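Local coordinates for protein 3-hydroxyacyl-CoA dehydrogenase type-2 (Mycobacterium avium, PDB 3PPI) that probably catalyses the NAD-dependent oxidation of 3-hydroxyacyl-CoA thioesters to 3-oxoacyl-CoA, as a member of the short-chain dehydrogenase family, at residues E29-I34 with D53-V58; D250-A255 with M270-A275. All coordinates share one frame; numbering follows the deposited sequence.

The two contacts illustrate how a Rossmann-type sheet is assembled and completed. Interaction 1 pairs the first two strands in the chain, 31-36 and 56-61, within the opening beta-alpha-beta unit; interaction 2 comes much later and packs helix 249-261 against strand 269-272, an outermost strand, within this chain, of the same parallel sheet. Their centres lie 21 Å apart, with nearest atoms about 7 Å apart and no direct touch. Helix 41-52 mediates between them: side chains from both contacts pack on it, and its Arg-49 forms salt bridges with Asp-53 of interaction 1 and Asp-254 of interaction 2. Early and late parts of the chain thus meet around one helix.

Interaction 1: E29-I34 with D53-V58; sequences EGASAI and DGLGVV
The first beta-alpha-beta unit of the Rossmann-type fold brings strands 31-36 and 56-61 side by side, as seen where residues 31-34 pair with residues 56-58. The two run parallel, 21° apart in direction, and Ala-33 lies at the middle of the pairing: its N donates to Gly-56 O at 2.8 Å and its O accepts from Val-58 N at 2.8 Å. The third bond, from Gly-56 N to Ala-31 O, is longer at 3.2 Å. Ala-31 O has a second donor, a water 2.7 Å away that also donates to Gly-54 O at 3.0 Å, so this bridge ties the start of one strand to the turn leading into the other. That turn is a Schellman motif ending helix 41-52, with Gly-54 taking the positive phi.

Leu-55 follows with CG set beside its backbone N (chi1 -77°), which brings its forked end against the partner strand. CD2 presses tightly on Ala-31 CB at 3.5 Å, while CD1 meets Ala-33 CB from the other prong. Beyond the fork, Ile-34 and Val-58 lie alongside each other and point the same way, with CG1 of Ile-34 3.9 Å from CB of Val-58.

The sheet face bearing Ser-32, Ile-34 and Val-58 is covered by helix 88-98, where Ile-95 and Ala-98 receive the aliphatic groups and Ala-98 O is hydrogen-bonded to Ser-32 OG. Ala-33 and Val-57 point to the opposite face, under Leu-50 of helix 41-52. On its other flank, strand 31-36 is hydrogen-bonded to strand 103-109 through the backbones of Ser-32 and Ile-34.

Interaction 2: D250-A255 with M270-A275; sequences DEFADA and MRLDGA
The Phe-252 ring is approached obliquely by CD2 of Leu-272, whereas the guanidinium group of Arg-271 takes a carboxylate at its edge, with Asp-273 OD2 lying in the guanidinium plane. These groups belong to the last helix-strand pair of the Rossmann-type sheet: helix 249-261 lies over strand 269-272 with their directions 164° apart and the local axes 10.3 Å from each other.

The packing between them is apolar and rests mainly on one methyl group, with a second contact at Met-270. Leu-272 has CG anti to its own N (chi1 -173°), an extension that carries CD2 across to the helix backbone. There Leu-272 CD2 sits 3.5 Å from Phe-252 CA. The same Leu-272 CD2 is 3.8 Å from Glu-251 O, with Ala-255 CB one turn further on. Phe-252 also touches Leu-42 and Thr-46 of helix 41-52 and Ile-215 and Pro-217 of strand 210-217.

Arg-271 points elsewhere. Two of its nitrogens, NE at 2.8 Å and NH2 at 3.0 Å, grip the one oxygen Asp-273 OD2 side-on, which fixes the rotation of the guanidinium group, and Glu-179 pairs with NH1. The other carboxylate oxygen, Asp-273 OD1, receives a weak bond from Ala-275 N in the turn after the strand.

A second subunit reaches this edge of the sheet: its Glu-268 accepts from Arg-271 N, and its Asn-262 donates to Glu-251 O and Asp-254 OD2. The contact thus lies at a subunit interface as well as in the core. Between the helix and the start of the strand, Met-270 bends at its thioether (chi3 -65°), and SD rests 3.7 Å from Ala-255 CB.

Interaction 1: E29-I34 with D53-V58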
ATOM      1  N   GLU A  29     -22.078 -23.047 -15.084  1.00 31.45           N
ATOM      2  CA  GLU A  29     -23.172 -23.710 -15.799  1.00 32.13           C
ATOM      3  C   GLU A  29     -24.154 -22.675 -16.360  1.00 31.47           C
ATOM      4  O   GLU A  29     -24.645 -21.808 -15.642  1.00 31.36           O
ATOM      5  CB  GLU A  29     -23.897 -24.718 -14.892  1.00 32.58           C
ATOM      6  N   GLY A  30     -24.371 -22.736 -17.663  1.00 31.22           N
ATOM      7  CA  GLY A  30     -25.331 -21.862 -18.340  1.00 31.14           C
ATOM      8  C   GLY A  30     -24.861 -20.426 -18.525  1.00 29.40           C
ATOM      9  O   GLY A  30     -25.606 -19.597 -19.021  1.00 29.29           O
ATOM     10  N   ALA A  31     -23.619 -20.139 -18.166  1.00 27.43           N
ATOM     11  CA  ALA A  31     -23.134 -18.753 -18.136  1.00 26.58           C
ATOM     12  C   ALA A  31     -22.223 -18.417 -19.318  1.00 26.30           C
ATOM     13  O   ALA A  31     -21.679 -19.306 -19.986  1.00 26.57           O
ATOM     14  CB  ALA A  31     -22.406 -18.481 -16.823  1.00 24.59           C
ATOM     15  N   SER A  32     -22.073 -17.116 -19.557  1.00 25.58           N
ATOM     16  CA  SER A  32     -21.157 -16.602 -20.564  1.00 24.77           C
ATOM     17  C   SER A  32     -20.299 -15.466 -20.011  1.00 23.43           C
ATOM     18  O   SER A  32     -20.602 -14.879 -18.958  1.00 21.68           O
ATOM     19  CB  SER A  32     -21.920 -16.130 -21.797  1.00 25.70           C
ATOM     20  OG  SER A  32     -22.884 -15.156 -21.447  1.00 26.84           O
ATOM     21  N   ALA A  33     -19.235 -15.167 -20.753  1.00 22.70           N
ATOM     22  CA  ALA A  33     -18.225 -14.202 -20.358  1.00 21.74           C
ATOM     23  C   ALA A  33     -17.779 -13.398 -21.576  1.00 22.32           C
ATOM     24  O   ALA A  33     -17.852 -13.882 -22.715  1.00 23.54           O
ATOM     25  CB  ALA A  33     -17.050 -14.917 -19.757  1.00 20.15           C
ATOM     26  N   ILE A  34     -17.335 -12.171 -21.332  1.00 22.29           N
ATOM     27  CA  ILE A  34     -16.697 -11.329 -22.358  1.00 22.49           C
ATOM     28  C   ILE A  34     -15.249 -11.089 -21.935  1.00 21.54           C
ATOM     29  O   ILE A  34     -14.985 -10.734 -20.780  1.00 21.37           O
ATOM     30  CB  ILE A  34     -17.399  -9.951 -22.493  1.00 22.89           C
ATOM     31  CG1 ILE A  34     -18.789 -10.091 -23.108  1.00 24.24           C
ATOM     32  CG2 ILE A  34     -16.567  -8.982 -23.359  1.00 22.77           C
ATOM     33  CD1 ILE A  34     -19.680  -8.891 -22.819  1.00 24.59           C
ATOM     34  N   ASP A  53     -13.239 -24.267 -19.400  1.00 27.34           N
ATOM     35  CA  ASP A  53     -13.958 -24.456 -18.128  1.00 27.46           C
ATOM     36  C   ASP A  53     -15.480 -24.489 -18.253  1.00 27.69           C
ATOM     37  O   ASP A  53     -16.175 -24.614 -17.238  1.00 28.15           O
ATOM     38  CB  ASP A  53     -13.581 -23.368 -17.124  1.00 26.59           C
ATOM     39  CG  ASP A  53     -12.178 -23.536 -16.576  1.00 27.99           C
ATOM     40  OD1 ASP A  53     -11.549 -24.580 -16.847  1.00 30.16           O
ATOM     41  OD2 ASP A  53     -11.704 -22.608 -15.878  1.00 28.40           O
ATOM     42  N   GLY A  54     -15.997 -24.336 -19.463  1.00 27.94           N
ATOM     43  CA  GLY A  54     -17.425 -24.527 -19.710  1.00 28.75           C
ATOM     44  C   GLY A  54     -18.223 -23.265 -19.987  1.00 28.26           C
ATOM     45  O   GLY A  54     -19.427 -23.346 -20.189  1.00 29.02           O
ATOM     46  N   LEU A  55     -17.570 -22.101 -20.000  1.00 26.95           N
ATOM     47  CA  LEU A  55     -18.271 -20.836 -20.307  1.00 26.74           C
ATOM     48  C   LEU A  55     -18.410 -20.616 -21.812  1.00 26.97           C
ATOM     49  O   LEU A  55     -17.547 -21.012 -22.583  1.00 27.15           O
ATOM     50  CB  LEU A  55     -17.535 -19.630 -19.702  1.00 25.32           C
ATOM     51  CG  LEU A  55     -17.718 -19.423 -18.197  1.00 25.27           C
ATOM     52  CD1 LEU A  55     -16.657 -18.462 -17.659  1.00 24.21           C
ATOM     53  CD2 LEU A  55     -19.124 -18.917 -17.886  1.00 26.07           C
ATOM     54  N   GLY A  56     -19.506 -19.985 -22.220  1.00 27.41           N
ATOM     55  CA  GLY A  56     -19.590 -19.381 -23.547  1.00 27.29           C
ATOM     56  C   GLY A  56     -18.784 -18.096 -23.439  1.00 26.30           C
ATOM     57  O   GLY A  56     -18.869 -17.413 -22.418  1.00 25.58           O
ATOM     58  N   VAL A  57     -17.988 -17.773 -24.460  1.00 26.16           N
ATOM     59  CA  VAL A  57     -17.084 -16.626 -24.401  1.00 25.40           C
ATOM     60  C   VAL A  57     -17.168 -15.730 -25.630  1.00 26.37           C
ATOM     61  O   VAL A  57     -17.178 -16.210 -26.773  1.00 27.63           O
ATOM     62  CB  VAL A  57     -15.629 -17.073 -24.223  1.00 25.20           C
ATOM     63  CG1 VAL A  57     -14.723 -15.861 -24.049  1.00 24.58           C
ATOM     64  CG2 VAL A  57     -15.494 -17.984 -23.012  1.00 23.67           C
ATOM     65  N   VAL A  58     -17.242 -14.422 -25.391  1.00 26.05           N
ATOM     66  CA  VAL A  58     -17.155 -13.443 -26.453  1.00 25.91           C
ATOM     67  C   VAL A  58     -15.747 -12.876 -26.467  1.00 25.48           C
ATOM     68  O   VAL A  58     -15.250 -12.393 -25.448  1.00 24.16           O
ATOM     69  CB  VAL A  58     -18.171 -12.333 -26.273  1.00 26.35           C
ATOM     70  CG1 VAL A  58     -17.882 -11.168 -27.238  1.00 26.34           C
ATOM     71  CG2 VAL A  58     -19.567 -12.891 -26.482  1.00 26.39           C
TER
HETATM   72  O   HOH W   1     -22.125 -21.981 -20.307  1.00 32.90           O

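Interaction 2: D250-A255 with M270-A275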
ATOM      1  N   ASP A 250      -0.915 -18.080 -19.825  1.00 19.12           N
ATOM      2  CA  ASP A 250      -1.674 -19.108 -19.087  1.00 19.50           C
ATOM      3  C   ASP A 250      -1.689 -18.857 -17.577  1.00 18.53           C
ATOM      4  O   ASP A 250      -2.686 -19.169 -16.910  1.00 18.56           O
ATOM      5  CB  ASP A 250      -1.150 -20.517 -19.348  1.00 20.61           C
ATOM      6  CG  ASP A 250      -1.590 -21.065 -20.701  1.00 23.50           C
ATOM      7  OD1 ASP A 250      -2.515 -20.510 -21.331  1.00 26.43           O
ATOM      8  OD2 ASP A 250      -1.024 -22.075 -21.119  1.00 28.88           O
ATOM      9  N   GLU A 251      -0.591 -18.323 -17.036  1.00 17.46           N
ATOM     10  CA  GLU A 251      -0.558 -17.948 -15.594  1.00 16.71           C
ATOM     11  C   GLU A 251      -1.529 -16.827 -15.282  1.00 15.64           C
ATOM     12  O   GLU A 251      -2.193 -16.837 -14.231  1.00 15.19           O
ATOM     13  CB  GLU A 251       0.870 -17.628 -15.135  1.00 15.76           C
ATOM     14  CG  GLU A 251       1.728 -18.916 -15.016  1.00 18.35           C
ATOM     15  CD  GLU A 251       3.242 -18.690 -15.094  1.00 19.57           C
ATOM     16  OE1 GLU A 251       3.711 -17.634 -15.578  1.00 17.41           O
ATOM     17  OE2 GLU A 251       3.970 -19.604 -14.667  1.00 19.60           O
ATOM     18  N   PHE A 252      -1.621 -15.854 -16.187  1.00 15.43           N
ATOM     19  CA  PHE A 252      -2.593 -14.780 -16.056  1.00 15.07           C
ATOM     20  C   PHE A 252      -4.016 -15.346 -16.099  1.00 15.07           C
ATOM     21  O   PHE A 252      -4.862 -14.980 -15.286  1.00 14.34           O
ATOM     22  CB  PHE A 252      -2.404 -13.757 -17.187  1.00 15.42           C
ATOM     23  CG  PHE A 252      -3.401 -12.640 -17.156  1.00 14.89           C
ATOM     24  CD1 PHE A 252      -3.144 -11.482 -16.465  1.00 15.66           C
ATOM     25  CD2 PHE A 252      -4.620 -12.765 -17.811  1.00 17.05           C
ATOM     26  CE1 PHE A 252      -4.078 -10.452 -16.428  1.00 14.73           C
ATOM     27  CE2 PHE A 252      -5.548 -11.751 -17.771  1.00 15.61           C
ATOM     28  CZ  PHE A 252      -5.270 -10.584 -17.095  1.00 14.95           C
ATOM     29  N   ALA A 253      -4.273 -16.197 -17.093  1.00 15.36           N
ATOM     30  CA  ALA A 253      -5.578 -16.821 -17.271  1.00 16.25           C
ATOM     31  C   ALA A 253      -5.983 -17.603 -16.030  1.00 16.39           C
ATOM     32  O   ALA A 253      -7.155 -17.594 -15.643  1.00 17.42           O
ATOM     33  CB  ALA A 253      -5.573 -17.748 -18.504  1.00 17.11           C
ATOM     34  N   ASP A 254      -5.013 -18.259 -15.400  1.00 16.24           N
ATOM     35  CA  ASP A 254      -5.278 -19.055 -14.200  1.00 15.92           C
ATOM     36  C   ASP A 254      -5.678 -18.151 -13.021  1.00 15.25           C
ATOM     37  O   ASP A 254      -6.570 -18.492 -12.259  1.00 15.56           O
ATOM     38  CB  ASP A 254      -4.042 -19.889 -13.848  1.00 15.71           C
ATOM     39  CG  ASP A 254      -4.270 -20.815 -12.677  1.00 16.53           C
ATOM     40  OD1 ASP A 254      -5.068 -21.767 -12.819  1.00 18.03           O
ATOM     41  OD2 ASP A 254      -3.629 -20.615 -11.633  1.00 17.94           O
ATOM     42  N   ALA A 255      -5.014 -17.008 -12.876  1.00 14.76           N
ATOM     43  CA  ALA A 255      -5.371 -16.018 -11.873  1.00 14.07           C
ATOM     44  C   ALA A 255      -6.757 -15.442 -12.131  1.00 14.74           C
ATOM     45  O   ALA A 255      -7.561 -15.298 -11.206  1.00 15.49           O
ATOM     46  CB  ALA A 255      -4.324 -14.900 -11.837  1.00 13.89           C
ATOM     47  N   MET A 270      -4.576  -8.226  -7.176  1.00 12.40           N
ATOM     48  CA  MET A 270      -3.617  -9.326  -7.103  1.00 13.76           C
ATOM     49  C   MET A 270      -2.404  -9.024  -7.978  1.00 13.40           C
ATOM     50  O   MET A 270      -2.515  -8.974  -9.211  1.00 13.45           O
ATOM     51  CB  MET A 270      -4.251 -10.623  -7.607  1.00 13.70           C
ATOM     52  CG  MET A 270      -3.283 -11.793  -7.609  1.00 17.89           C
ATOM     53  SD  MET A 270      -3.794 -13.209  -8.615  1.00 21.82           S
ATOM     54  CE  MET A 270      -5.237 -13.753  -7.762  1.00 22.47           C
ATOM     55  N   ARG A 271      -1.247  -8.842  -7.349  1.00 13.59           N
ATOM     56  CA  ARG A 271       0.016  -8.729  -8.087  1.00 13.87           C
ATOM     57  C   ARG A 271       0.419 -10.090  -8.632  1.00 14.05           C
ATOM     58  O   ARG A 271       0.465 -11.068  -7.880  1.00 15.13           O
ATOM     59  CB  ARG A 271       1.145  -8.190  -7.194  1.00 13.66           C
ATOM     60  CG  ARG A 271       0.924  -6.791  -6.609  1.00 14.87           C
ATOM     61  CD  ARG A 271       2.142  -6.305  -5.802  1.00 15.15           C
ATOM     62  NE  ARG A 271       3.321  -6.169  -6.669  1.00 14.58           N
ATOM     63  CZ  ARG A 271       4.021  -5.058  -6.886  1.00 17.41           C
ATOM     64  NH1 ARG A 271       3.758  -3.930  -6.248  1.00 16.52           N
ATOM     65  NH2 ARG A 271       5.053  -5.093  -7.730  1.00 17.74           N
ATOM     66  N   LEU A 272       0.715 -10.149  -9.925  1.00 12.99           N
ATOM     67  CA  LEU A 272       1.103 -11.406 -10.597  1.00 13.33           C
ATOM     68  C   LEU A 272       2.399 -11.123 -11.358  1.00 13.00           C
ATOM     69  O   LEU A 272       2.367 -10.690 -12.509  1.00 13.45           O
ATOM     70  CB  LEU A 272      -0.005 -11.851 -11.546  1.00 12.82           C
ATOM     71  CG  LEU A 272       0.142 -13.211 -12.211  1.00 14.93           C
ATOM     72  CD1 LEU A 272       0.057 -14.300 -11.153  1.00 14.34           C
ATOM     73  CD2 LEU A 272      -0.915 -13.408 -13.324  1.00 14.64           C
ATOM     74  N   ASP A 273       3.528 -11.279 -10.674  1.00 13.00           N
ATOM     75  CA  ASP A 273       4.762 -10.615 -11.089  1.00 13.00           C
ATOM     76  C   ASP A 273       6.105 -11.280 -10.715  1.00 12.96           C
ATOM     77  O   ASP A 273       7.161 -10.659 -10.883  1.00 12.44           O
ATOM     78  CB  ASP A 273       4.740  -9.172 -10.561  1.00 13.01           C
ATOM     79  CG  ASP A 273       4.741  -9.081  -9.024  1.00 13.39           C
ATOM     80  OD1 ASP A 273       5.008 -10.082  -8.300  1.00 12.71           O
ATOM     81  OD2 ASP A 273       4.484  -7.963  -8.531  1.00 13.26           O
ATOM     82  N   GLY A 274       6.090 -12.531 -10.251  1.00 12.56           N
ATOM     83  CA  GLY A 274       7.347 -13.217  -9.908  1.00 12.70           C
ATOM     84  C   GLY A 274       8.142 -12.523  -8.807  1.00 12.23           C
ATOM     85  O   GLY A 274       9.343 -12.695  -8.714  1.00 13.38           O
ATOM     86  N   ALA A 275       7.441 -11.773  -7.964  1.00 11.89           N
ATOM     87  CA  ALA A 275       8.004 -10.890  -6.910  1.00 12.22           C
ATOM     88  C   ALA A 275       8.795  -9.674  -7.449  1.00 13.08           C
ATOM     89  O   ALA A 275       9.528  -9.026  -6.695  1.00 12.92           O
ATOM     90  CB  ALA A 275       8.822 -11.673  -5.889  1.00 12.13           C
TER